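Local structure of cell division control protein Cdc48 (Mycobacterium smegmatis, 5E7P) at residues L42-E54 against R698-A712. The protein binds ADP and probably hydrolyses ATP as a AAA-type nucleoside triphosphatase. Sequence-based numbering, arbitrary orientation.
Sequences LHPEVLAALGIRE and RESAMTAMRRSIDAA
A49 meets M702 where helix 44-50 crosses residues 698-707 of helix 690-707, and their CA atoms, 4.3 Å apart, are the nearest pair in register. The axes of these short segments approach to 7.3 Å at a signed crossing angle of -115°, a close passage consistent with the small side chains at the crossing. A49 CB lies over the backbone of M702 and also meets A701 CB, which in turn packs against A48 CB at 4.1 Å. On one flank M705, bent at chi2 and chi3, brings CE to 3.8 Å from V46 CG2, passing the valine roughly perpendicularly. M705 SD lies 3.7 Å from E45 CD, the two side chains lying alongside each other and running opposite ways. E45 extends from CG anti to its backbone N (chi1 -176°), a course that carries the buried acid group past A701 and A704 to A712. There OE2 of E45 is 2.7 Å from O of A712. At the other end, R698 CA makes a CA-H...O contact of 3.4 Å with A48 O, and the extended R698 chain places NE beside G51 CA.

Behind this first shell, H43 caps helix 44-50: E45 N donates to H43 ND1 over 3.0 Å with an N-H...acceptor angle of 166°. G51, at positive phi, is the C-prime residue of the Schellman motif that closes the same helix. In the fold the contact joins the CDC48 N-terminal domain to the AAA+ lid region. L22 of strand 22-28 touches both methionines, P671 and I670 pack on the helix 44-50 side, and helix 716-725 receives S700 and A704 of the lid helix.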
# COMPACT_ATOMS: atom_id res chain seq x y z
N LEU A 42 -9.30 20.18 -5.88
CA LEU A 42 -8.26 21.17 -6.13
C LEU A 42 -7.87 21.21 -7.60
O LEU A 42 -7.89 20.18 -8.28
CB LEU A 42 -7.03 20.87 -5.28
CG LEU A 42 -7.19 20.94 -3.76
CD1 LEU A 42 -5.96 20.41 -3.05
CD2 LEU A 42 -7.47 22.37 -3.34
N HIS A 43 -7.53 22.39 -8.09
CA HIS A 43 -7.01 22.54 -9.44
C HIS A 43 -5.66 21.84 -9.52
O HIS A 43 -4.90 21.82 -8.55
CB HIS A 43 -6.86 24.02 -9.78
CG HIS A 43 -6.66 24.29 -11.24
ND1 HIS A 43 -5.44 24.19 -11.86
CD2 HIS A 43 -7.54 24.66 -12.20
CE1 HIS A 43 -5.57 24.48 -13.14
NE2 HIS A 43 -6.83 24.77 -13.37
N PRO A 44 -5.35 21.23 -10.68
CA PRO A 44 -4.07 20.55 -10.87
C PRO A 44 -2.86 21.45 -10.61
O PRO A 44 -1.82 20.96 -10.18
CB PRO A 44 -4.12 20.13 -12.34
CG PRO A 44 -5.57 19.96 -12.62
CD PRO A 44 -6.27 21.02 -11.81
N GLU A 45 -3.00 22.74 -10.89
CA GLU A 45 -1.90 23.67 -10.65
C GLU A 45 -1.59 23.80 -9.16
O GLU A 45 -0.44 23.99 -8.78
CB GLU A 45 -2.22 25.05 -11.25
CG GLU A 45 -1.06 26.03 -11.13
CD GLU A 45 -1.31 27.32 -11.88
OE1 GLU A 45 -2.38 27.46 -12.50
OE2 GLU A 45 -0.41 28.19 -11.85
N VAL A 46 -2.62 23.67 -8.33
CA VAL A 46 -2.44 23.67 -6.89
C VAL A 46 -1.66 22.43 -6.47
O VAL A 46 -0.73 22.51 -5.66
CB VAL A 46 -3.79 23.72 -6.14
CG1 VAL A 46 -3.58 23.62 -4.64
CG2 VAL A 46 -4.54 24.98 -6.50
N LEU A 47 -2.05 21.28 -7.02
CA LEU A 47 -1.36 20.02 -6.75
C LEU A 47 0.11 20.12 -7.14
O LEU A 47 0.99 19.63 -6.43
CB LEU A 47 -2.03 18.87 -7.52
CG LEU A 47 -3.48 18.54 -7.17
CD1 LEU A 47 -3.99 17.40 -8.05
CD2 LEU A 47 -3.61 18.18 -5.70
N ALA A 48 0.37 20.75 -8.28
CA ALA A 48 1.74 20.93 -8.76
C ALA A 48 2.51 21.90 -7.86
O ALA A 48 3.66 21.65 -7.51
CB ALA A 48 1.73 21.42 -10.20
N ALA A 49 1.87 23.00 -7.49
CA ALA A 49 2.50 24.02 -6.65
C ALA A 49 2.80 23.50 -5.25
O ALA A 49 3.80 23.87 -4.63
CB ALA A 49 1.62 25.26 -6.57
N LEU A 50 1.92 22.64 -4.74
CA LEU A 50 2.10 22.07 -3.41
C LEU A 50 3.08 20.90 -3.41
O LEU A 50 3.61 20.53 -2.36
CB LEU A 50 0.75 21.63 -2.84
CG LEU A 50 -0.21 22.77 -2.49
CD1 LEU A 50 -1.51 22.20 -1.92
CD2 LEU A 50 0.44 23.74 -1.51
N GLY A 51 3.32 20.32 -4.58
CA GLY A 51 4.26 19.22 -4.71
C GLY A 51 3.64 17.87 -4.43
O GLY A 51 4.32 16.94 -3.99
N ILE A 52 2.35 17.75 -4.70
CA ILE A 52 1.63 16.51 -4.46
C ILE A 52 0.91 16.02 -5.71
O ILE A 52 0.73 16.77 -6.67
CB ILE A 52 0.58 16.67 -3.35
CG1 ILE A 52 -0.44 17.75 -3.74
CG2 ILE A 52 1.26 17.01 -2.03
CD1 ILE A 52 -1.48 18.00 -2.69
N ARG A 53 0.50 14.75 -5.69
CA ARG A 53 -0.31 14.19 -6.76
C ARG A 53 -1.75 14.11 -6.31
O ARG A 53 -2.07 14.44 -5.17
CB ARG A 53 0.18 12.79 -7.13
CG ARG A 53 1.61 12.71 -7.62
CD ARG A 53 2.00 11.27 -7.88
NE ARG A 53 1.89 10.46 -6.67
CZ ARG A 53 1.82 9.13 -6.66
NH1 ARG A 53 1.84 8.45 -7.80
NH2 ARG A 53 1.71 8.49 -5.51
N GLU A 54 -2.63 13.67 -7.20
CA GLU A 54 -4.01 13.38 -6.83
C GLU A 54 -4.02 12.26 -5.79
O GLU A 54 -3.11 11.42 -5.77
CB GLU A 54 -4.82 12.99 -8.06
CG GLU A 54 -6.32 12.90 -7.83
CD GLU A 54 -7.06 12.32 -9.01
OE1 GLU A 54 -6.40 11.84 -9.96
OE2 GLU A 54 -8.31 12.34 -9.00
N ARG A 698 7.16 22.36 -10.25
CA ARG A 698 6.58 22.59 -8.94
C ARG A 698 6.83 24.02 -8.48
O ARG A 698 5.92 24.73 -8.06
CB ARG A 698 7.19 21.61 -7.94
CG ARG A 698 6.91 21.90 -6.47
CD ARG A 698 7.88 21.11 -5.61
NE ARG A 698 7.46 21.01 -4.22
CZ ARG A 698 7.76 21.91 -3.28
NH1 ARG A 698 8.48 22.98 -3.60
NH2 ARG A 698 7.34 21.74 -2.03
N GLU A 699 8.09 24.45 -8.59
CA GLU A 699 8.47 25.80 -8.19
C GLU A 699 7.86 26.84 -9.11
O GLU A 699 7.44 27.91 -8.66
CB GLU A 699 9.99 25.93 -8.17
CG GLU A 699 10.49 27.24 -7.60
CD GLU A 699 10.09 27.44 -6.14
OE1 GLU A 699 9.92 26.43 -5.42
OE2 GLU A 699 9.94 28.61 -5.73
N SER A 700 7.80 26.53 -10.41
CA SER A 700 7.22 27.45 -11.39
C SER A 700 5.75 27.70 -11.09
O SER A 700 5.30 28.85 -11.06
CB SER A 700 7.37 26.90 -12.81
OG SER A 700 8.73 26.86 -13.21
N ALA A 701 5.01 26.62 -10.85
CA ALA A 701 3.59 26.71 -10.56
C ALA A 701 3.35 27.51 -9.29
O ALA A 701 2.44 28.34 -9.22
CB ALA A 701 2.97 25.33 -10.45
N MET A 702 4.18 27.27 -8.28
CA MET A 702 4.07 27.98 -7.00
C MET A 702 4.41 29.46 -7.16
O MET A 702 3.77 30.32 -6.56
CB MET A 702 4.97 27.33 -5.95
CG MET A 702 4.99 28.06 -4.61
SD MET A 702 3.38 28.11 -3.79
CE MET A 702 3.41 26.58 -2.86
N THR A 703 5.42 29.74 -7.98
CA THR A 703 5.80 31.12 -8.27
C THR A 703 4.64 31.87 -8.92
O THR A 703 4.41 33.05 -8.63
CB THR A 703 7.05 31.18 -9.18
OG1 THR A 703 8.18 30.65 -8.48
CG2 THR A 703 7.35 32.61 -9.59
N ALA A 704 3.91 31.18 -9.79
CA ALA A 704 2.77 31.78 -10.48
C ALA A 704 1.57 31.98 -9.57
O ALA A 704 0.89 33.00 -9.64
CB ALA A 704 2.39 30.94 -11.68
N MET A 705 1.31 31.00 -8.70
CA MET A 705 0.19 31.07 -7.77
C MET A 705 0.37 32.22 -6.78
O MET A 705 -0.58 32.94 -6.46
CB MET A 705 0.01 29.75 -7.02
CG MET A 705 -0.39 28.57 -7.91
SD MET A 705 -2.08 28.68 -8.52
CE MET A 705 -3.01 28.38 -7.02
N ARG A 706 1.60 32.38 -6.28
CA ARG A 706 1.89 33.45 -5.33
C ARG A 706 1.87 34.82 -6.00
O ARG A 706 1.44 35.81 -5.40
CB ARG A 706 3.24 33.22 -4.64
CG ARG A 706 3.31 31.99 -3.76
CD ARG A 706 4.50 32.07 -2.81
NE ARG A 706 4.78 30.80 -2.15
CZ ARG A 706 4.09 30.32 -1.13
NH1 ARG A 706 4.43 29.16 -0.58
NH2 ARG A 706 3.05 30.99 -0.65
N ARG A 707 2.35 34.88 -7.24
CA ARG A 707 2.38 36.14 -7.99
C ARG A 707 0.98 36.70 -8.19
O ARG A 707 0.69 37.82 -7.78
CB ARG A 707 3.07 35.94 -9.34
CG ARG A 707 3.03 37.18 -10.23
CD ARG A 707 3.73 36.96 -11.56
NE ARG A 707 3.32 35.71 -12.20
CZ ARG A 707 2.15 35.52 -12.79
NH1 ARG A 707 1.24 36.49 -12.82
NH2 ARG A 707 1.87 34.35 -13.35
N SER A 708 0.12 35.92 -8.83
CA SER A 708 -1.27 36.31 -9.01
C SER A 708 -2.18 35.09 -9.01
O SER A 708 -2.06 34.22 -9.86
CB SER A 708 -1.45 37.10 -10.31
OG SER A 708 -2.81 37.46 -10.49
N ILE A 709 -3.08 35.03 -8.03
CA ILE A 709 -3.99 33.90 -7.88
C ILE A 709 -4.97 33.78 -9.05
O ILE A 709 -5.22 32.68 -9.56
CB ILE A 709 -4.76 33.98 -6.55
CG1 ILE A 709 -3.88 33.48 -5.40
CG2 ILE A 709 -6.04 33.16 -6.60
CD1 ILE A 709 -3.52 32.01 -5.51
N ASP A 710 -5.51 34.91 -9.49
CA ASP A 710 -6.49 34.92 -10.57
C ASP A 710 -5.84 34.88 -11.95
O ASP A 710 -6.49 34.55 -12.94
CB ASP A 710 -7.41 36.14 -10.45
CG ASP A 710 -8.17 36.17 -9.14
OD1 ASP A 710 -9.23 35.51 -9.05
OD2 ASP A 710 -7.71 36.84 -8.19
N ALA A 711 -4.56 35.21 -12.01
CA ALA A 711 -3.79 35.10 -13.24
C ALA A 711 -2.77 33.97 -13.09
O ALA A 711 -1.57 34.18 -13.18
CB ALA A 711 -3.08 36.41 -13.57
N ALA A 712 -3.29 32.77 -12.86
CA ALA A 712 -2.47 31.63 -12.46
C ALA A 712 -1.50 31.13 -13.52
O ALA A 712 -0.45 30.59 -13.18
CB ALA A 712 -3.36 30.49 -11.99